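Local structure of GphF Dehydratase 1 (Archangium violaceum, 6MBF) at residues G13-D18 / R24-T29; A61-L66 / D72-E77. The protein probably dehydrates a beta-hydroxyacyl intermediate of the gephyronic acid polyketide synthase and takes part in the olefin rearrangement of the growing chain. One frame throughout, in Å; residues are numbered along the deposited sequence.

In the fold
Both contacts belong to one hot-dog half of what is, as in other polyketide synthase dehydratases, probably a double hot-dog fold, and their centres lie about 16 Å apart. Contact 1 is a surface hairpin on the outermost strand 14-15, held by backbone hydrogen bonds and, toward its turn, by charges and a water. Contact 2 is buried and made by carbon-to-carbon packing, setting the end of helix 52-65 against strand 73-81. The same helix joins them: the ring of Phe26 in contact 1 packs on Leu65 and Arg64 of the 61-66 segment, with Phe26 CE2 3.7 Å from Leu65 CG. One helix turn thus meets strand 23-30 on one flank and strand 73-81 on another.

Contact 1: G13-D18 / R24-T29; sequences GRRVPD and RCFTGT
In the beta hairpin formed by strands 14-15 and 23-30 at the margin of this hot-dog half, Arg14 and Thr27 make an antiparallel hydrogen-bonded pair, each backbone N 3.0 Å from the other's O. Val16 N extends the ladder to Cys25 O (3.1 Å). On the face carrying Arg15 and Phe26, Arg15 CG lies over the aromatic ring, offset toward its rim, while Arg15 CB comes 3.6 Å from Phe26 CE1. With its CG anti to the backbone N (chi1 -171°) and the chain extended as far as NE, Arg15 runs alongside Arg24. At 2.8 Å from Arg15 NH2, Asp18 OD1 lies in the guanidinium plane and accepts the bond through its syn lone pair. Asp18 OD2 faces Arg24 NH1 at 3.4 Å, well out of that guanidinium's plane, so the attraction is one of charge alone. A water accepts from Arg15 NE and Cys25 N and lies within donating distance of Val16 O and Asp18 OD1, acceptors that probably share its protons, bridging the two segments where the ladder ends. Beyond the hairpin, Thr27 OG1 bonds Leu95 O. Replacing Asp18 by an alanine removes the carboxylate and is likely to leave two nearby arginines without their shared counter-charge and the water without one of its possible acceptors. The carboxylate thus probably offsets the like charges of Arg15 NH2 and Arg24 NE, only 3.5 Å apart.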
loop_
_atom_site.group_PDB
_atom_site.type_symbol
_atom_site.label_atom_id
_atom_site.label_comp_id
_atom_site.label_asym_id
_atom_site.label_seq_id
_atom_site.Cartn_x
_atom_site.Cartn_y
_atom_site.Cartn_z
ATOM N N GLY A 13 7.191 14.339 -1.307
ATOM C CA GLY A 13 7.535 15.725 -1.584
ATOM C C GLY A 13 9.014 15.941 -1.349
ATOM O O GLY A 13 9.845 15.130 -1.771
ATOM N N ARG A 14 9.352 17.019 -0.650
ATOM C CA ARG A 14 10.740 17.380 -0.408
ATOM C C ARG A 14 11.017 17.422 1.087
ATOM O O ARG A 14 10.130 17.729 1.894
ATOM C CB ARG A 14 11.074 18.742 -1.035
ATOM C CG ARG A 14 10.142 19.857 -0.595
ATOM C CD ARG A 14 10.509 21.184 -1.243
ATOM N NE ARG A 14 11.787 21.676 -0.742
ATOM C CZ ARG A 14 11.911 22.570 0.233
ATOM N NH1 ARG A 14 10.832 23.093 0.804
ATOM N NH2 ARG A 14 13.118 22.947 0.629
ATOM N N ARG A 15 12.259 17.107 1.460
ATOM C CA ARG A 15 12.654 17.274 2.850
ATOM C C ARG A 15 12.850 18.756 3.147
ATOM O O ARG A 15 13.529 19.465 2.398
ATOM C CB ARG A 15 13.932 16.500 3.169
ATOM C CG ARG A 15 14.234 16.498 4.658
ATOM C CD ARG A 15 15.429 15.644 5.007
ATOM N NE ARG A 15 15.861 15.921 6.372
ATOM C CZ ARG A 15 17.058 15.612 6.856
ATOM N NH1 ARG A 15 17.952 15.011 6.082
ATOM N NH2 ARG A 15 17.367 15.925 8.108
ATOM N N VAL A 16 12.240 19.224 4.230
ATOM C CA VAL A 16 12.369 20.624 4.632
ATOM C C VAL A 16 13.382 20.694 5.767
ATOM O O VAL A 16 13.723 19.654 6.345
ATOM C CB VAL A 16 11.011 21.215 5.043
ATOM C CG1 VAL A 16 10.036 21.174 3.865
ATOM C CG2 VAL A 16 10.456 20.489 6.276
ATOM N N PRO A 17 13.903 21.871 6.121
ATOM C CA PRO A 17 14.803 21.948 7.280
ATOM C C PRO A 17 14.152 21.350 8.516
ATOM O O PRO A 17 12.950 21.519 8.748
ATOM C CB PRO A 17 15.046 23.454 7.440
ATOM C CG PRO A 17 14.883 23.993 6.077
ATOM C CD PRO A 17 13.763 23.181 5.458
ATOM N N ASP A 18 14.949 20.615 9.295
ATOM C CA ASP A 18 14.480 19.970 10.511
ATOM C C ASP A 18 13.702 20.969 11.365
ATOM O O ASP A 18 14.269 21.995 11.776
ATOM C CB ASP A 18 15.650 19.413 11.322
ATOM C CG ASP A 18 16.278 18.176 10.696
ATOM O OD1 ASP A 18 15.813 17.736 9.624
ATOM O OD2 ASP A 18 17.251 17.650 11.289
ATOM N N ARG A 24 12.706 15.217 11.880
ATOM C CA ARG A 24 12.791 15.284 10.431
ATOM C C ARG A 24 11.402 15.447 9.839
ATOM O O ARG A 24 10.410 14.986 10.410
ATOM C CB ARG A 24 13.434 14.013 9.870
ATOM C CG ARG A 24 14.626 13.501 10.670
ATOM C CD ARG A 24 15.861 14.339 10.422
ATOM N NE ARG A 24 17.093 13.592 10.677
ATOM C CZ ARG A 24 17.835 13.713 11.775
ATOM N NH1 ARG A 24 17.477 14.560 12.730
ATOM N NH2 ARG A 24 18.942 12.994 11.913
ATOM N N CYS A 25 11.335 16.073 8.666
ATOM C CA CYS A 25 10.033 16.351 8.077
ATOM C C CYS A 25 10.128 16.427 6.561
ATOM O O CYS A 25 11.044 17.049 6.012
ATOM C CB CYS A 25 9.447 17.650 8.636
ATOM S SG CYS A 25 7.771 18.041 8.029
ATOM N N PHE A 26 9.171 15.780 5.895
ATOM C CA PHE A 26 8.955 15.920 4.464
ATOM C C PHE A 26 7.584 16.546 4.243
ATOM O O PHE A 26 6.645 16.299 5.008
ATOM C CB PHE A 26 9.004 14.562 3.724
ATOM C CG PHE A 26 10.319 13.827 3.846
ATOM C CD1 PHE A 26 11.290 13.939 2.860
ATOM C CD2 PHE A 26 10.565 12.995 4.929
ATOM C CE1 PHE A 26 12.496 13.252 2.970
ATOM C CE2 PHE A 26 11.768 12.308 5.046
ATOM C CZ PHE A 26 12.730 12.437 4.059
ATOM N N THR A 27 7.456 17.344 3.191
ATOM C CA THR A 27 6.135 17.860 2.863
ATOM C C THR A 27 5.988 18.003 1.358
ATOM O O THR A 27 6.957 18.246 0.632
ATOM C CB THR A 27 5.859 19.202 3.554
ATOM O OG1 THR A 27 4.469 19.524 3.423
ATOM C CG2 THR A 27 6.689 20.303 2.920
ATOM N N GLY A 28 4.752 17.846 0.895
ATOM C CA GLY A 28 4.455 18.019 -0.510
ATOM C C GLY A 28 2.974 18.268 -0.667
ATOM O O GLY A 28 2.231 18.373 0.311
ATOM N N THR A 29 2.558 18.369 -1.924
ATOM C CA THR A 29 1.164 18.536 -2.289
ATOM C C THR A 29 0.775 17.436 -3.261
ATOM O O THR A 29 1.523 17.130 -4.193
ATOM C CB THR A 29 0.923 19.911 -2.924
ATOM O OG1 THR A 29 1.212 20.938 -1.966
ATOM C CG2 THR A 29 -0.512 20.045 -3.386
HETATM O O HOH W 1 13.782 17.424 8.022
#

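Contact 2: A61-L66 / D72-E77; sequences AASRLL and DTLIVE
Leu74 of strand 73-81 reaches toward the last turn of helix 52-65 and lays its branched end against Ser63 and Ala62. Its CD2 does most of the touching: it rests 3.7 Å from Ser63 CA and 3.9 Å from Ser63 CB. The other branch, CD1, meets the same serine methylene, with Leu74 CD1 4.0 Å from Ser63 CB, so that the fork of the leucine spans the side of Ser63. Ala62 CB points toward the strand and completes the patch at 4.3 Å from Leu74 CD2. These are van der Waals contacts between carbons, and only 147 Å² is buried between the two segments.

The Leu74 torsions explain the reach: with CG anti to the carbonyl carbon (chi1 -53°) the fork is turned to the helix; CD1 continues the chain anti to CA, and CD2, branching off to one side, comes closest to Ser63. On the helix side, the last turn is kept in shape by its own backbone bonds, among them Leu65 N to Ala61 O at 2.8 Å and Leu66 N to Ala62 O at 3.1 Å; Leu66 is the first residue to leave helical angles. The serine touches Leu74 through CB, while its OG has a weak hydrogen bond to Arg237.

The short axes of helix 61-65 and strand 73-77 approach to 8.3 Å at 123°. Strand 73-81 is itself held between strands 121-131 and 224-234, through Leu74 with Leu234 and Ile75 with Ala129, and Leu74 also packs on Arg130. The contact therefore seats the C-terminal end of helix 52-65, probably the central helix of this hot-dog half, on this strand, while Arg64 and Leu65 of the same turn pack on strand 23-30.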
loop_
_atom_site.group_PDB
_atom_site.type_symbol
_atom_site.label_atom_id
_atom_site.label_comp_id
_atom_site.label_asym_id
_atom_site.label_seq_id
_atom_site.Cartn_x
_atom_site.Cartn_y
_atom_site.Cartn_z
ATOM N N ALA A 61 10.796 7.300 3.130
ATOM C CA ALA A 61 11.420 8.009 4.243
ATOM C C ALA A 61 12.547 7.188 4.848
ATOM O O ALA A 61 13.604 7.729 5.186
ATOM C CB ALA A 61 10.381 8.352 5.311
ATOM N N ALA A 62 12.337 5.874 4.997
ATOM C CA ALA A 62 13.406 5.016 5.504
ATOM C C ALA A 62 14.643 5.115 4.624
ATOM O O ALA A 62 15.774 5.179 5.127
ATOM C CB ALA A 62 12.926 3.569 5.583
ATOM N N SER A 63 14.446 5.135 3.303
ATOM C CA SER A 63 15.584 5.170 2.393
ATOM C C SER A 63 16.358 6.474 2.524
ATOM O O SER A 63 17.594 6.480 2.467
ATOM C CB SER A 63 15.112 4.980 0.955
ATOM O OG SER A 63 16.220 4.956 0.066
ATOM N N ARG A 64 15.652 7.584 2.710
ATOM C CA ARG A 64 16.289 8.895 2.700
ATOM C C ARG A 64 16.806 9.324 4.066
ATOM O O ARG A 64 17.777 10.085 4.134
ATOM C CB ARG A 64 15.313 9.943 2.159
ATOM C CG ARG A 64 14.995 9.738 0.691
ATOM C CD ARG A 64 13.611 10.277 0.300
ATOM N NE ARG A 64 13.405 10.201 -1.144
ATOM C CZ ARG A 64 13.121 9.083 -1.805
ATOM N NH1 ARG A 64 13.000 7.929 -1.158
ATOM N NH2 ARG A 64 12.959 9.114 -3.122
ATOM N N LEU A 65 16.196 8.855 5.153
ATOM C CA LEU A 65 16.597 9.286 6.489
ATOM C C LEU A 65 17.557 8.329 7.172
ATOM O O LEU A 65 18.384 8.767 7.978
ATOM C CB LEU A 65 15.372 9.452 7.393
ATOM C CG LEU A 65 14.390 10.564 7.048
ATOM C CD1 LEU A 65 13.246 10.587 8.049
ATOM C CD2 LEU A 65 15.106 11.903 7.009
ATOM N N LEU A 66 17.445 7.042 6.898
ATOM C CA LEU A 66 18.188 6.088 7.705
ATOM C C LEU A 66 19.450 5.641 6.989
ATOM O O LEU A 66 19.445 5.470 5.762
ATOM C CB LEU A 66 17.330 4.865 8.023
ATOM C CG LEU A 66 16.089 5.175 8.860
ATOM C CD1 LEU A 66 15.264 3.928 9.071
ATOM C CD2 LEU A 66 16.473 5.790 10.200
ATOM N N ASP A 72 20.667 -2.230 1.310
ATOM C CA ASP A 72 20.049 -2.719 2.534
ATOM C C ASP A 72 18.534 -2.772 2.377
ATOM O O ASP A 72 17.942 -2.033 1.584
ATOM C CB ASP A 72 20.419 -1.830 3.719
ATOM C CG ASP A 72 21.887 -1.923 4.081
ATOM O OD1 ASP A 72 22.328 -1.154 4.962
ATOM O OD2 ASP A 72 22.604 -2.753 3.471
ATOM N N THR A 73 17.907 -3.659 3.143
ATOM C CA THR A 73 16.454 -3.758 3.123
ATOM C C THR A 73 15.831 -2.556 3.830
ATOM O O THR A 73 16.383 -2.028 4.800
ATOM C CB THR A 73 15.991 -5.045 3.798
ATOM O OG1 THR A 73 16.071 -4.886 5.219
ATOM C CG2 THR A 73 16.844 -6.234 3.365
ATOM N N LEU A 74 14.679 -2.120 3.336
ATOM C CA LEU A 74 13.889 -1.079 3.978
ATOM C C LEU A 74 12.749 -1.730 4.751
ATOM O O LEU A 74 12.090 -2.641 4.245
ATOM C CB LEU A 74 13.322 -0.108 2.941
ATOM C CG LEU A 74 14.286 0.546 1.947
ATOM C CD1 LEU A 74 13.522 1.332 0.890
ATOM C CD2 LEU A 74 15.238 1.451 2.689
ATOM N N ILE A 75 12.503 -1.254 5.969
ATOM C CA ILE A 75 11.554 -1.898 6.870
ATOM C C ILE A 75 10.557 -0.872 7.396
ATOM O O ILE A 75 10.937 0.236 7.790
ATOM C CB ILE A 75 12.282 -2.583 8.041
ATOM C CG1 ILE A 75 13.244 -3.656 7.515
ATOM C CG2 ILE A 75 11.281 -3.190 9.000
ATOM C CD1 ILE A 75 14.419 -3.922 8.443
ATOM N N VAL A 76 9.278 -1.240 7.406
ATOM C CA VAL A 76 8.259 -0.476 8.117
ATOM C C VAL A 76 7.541 -1.450 9.042
ATOM O O VAL A 76 7.165 -2.541 8.612
ATOM C CB VAL A 76 7.255 0.215 7.165
ATOM C CG1 VAL A 76 6.437 1.241 7.936
ATOM C CG2 VAL A 76 7.965 0.890 5.988
ATOM N N GLU A 77 7.367 -1.071 10.309
ATOM C CA GLU A 77 6.700 -1.936 11.275
ATOM C C GLU A 77 5.622 -1.165 12.029
ATOM O O GLU A 77 5.618 0.068 12.066
ATOM C CB GLU A 77 7.706 -2.544 12.273
ATOM C CG GLU A 77 8.664 -3.551 11.656
ATOM C CD GLU A 77 9.640 -4.125 12.667
ATOM O OE1 GLU A 77 10.174 -5.230 12.424
ATOM O OE2 GLU A 77 9.872 -3.472 13.703
#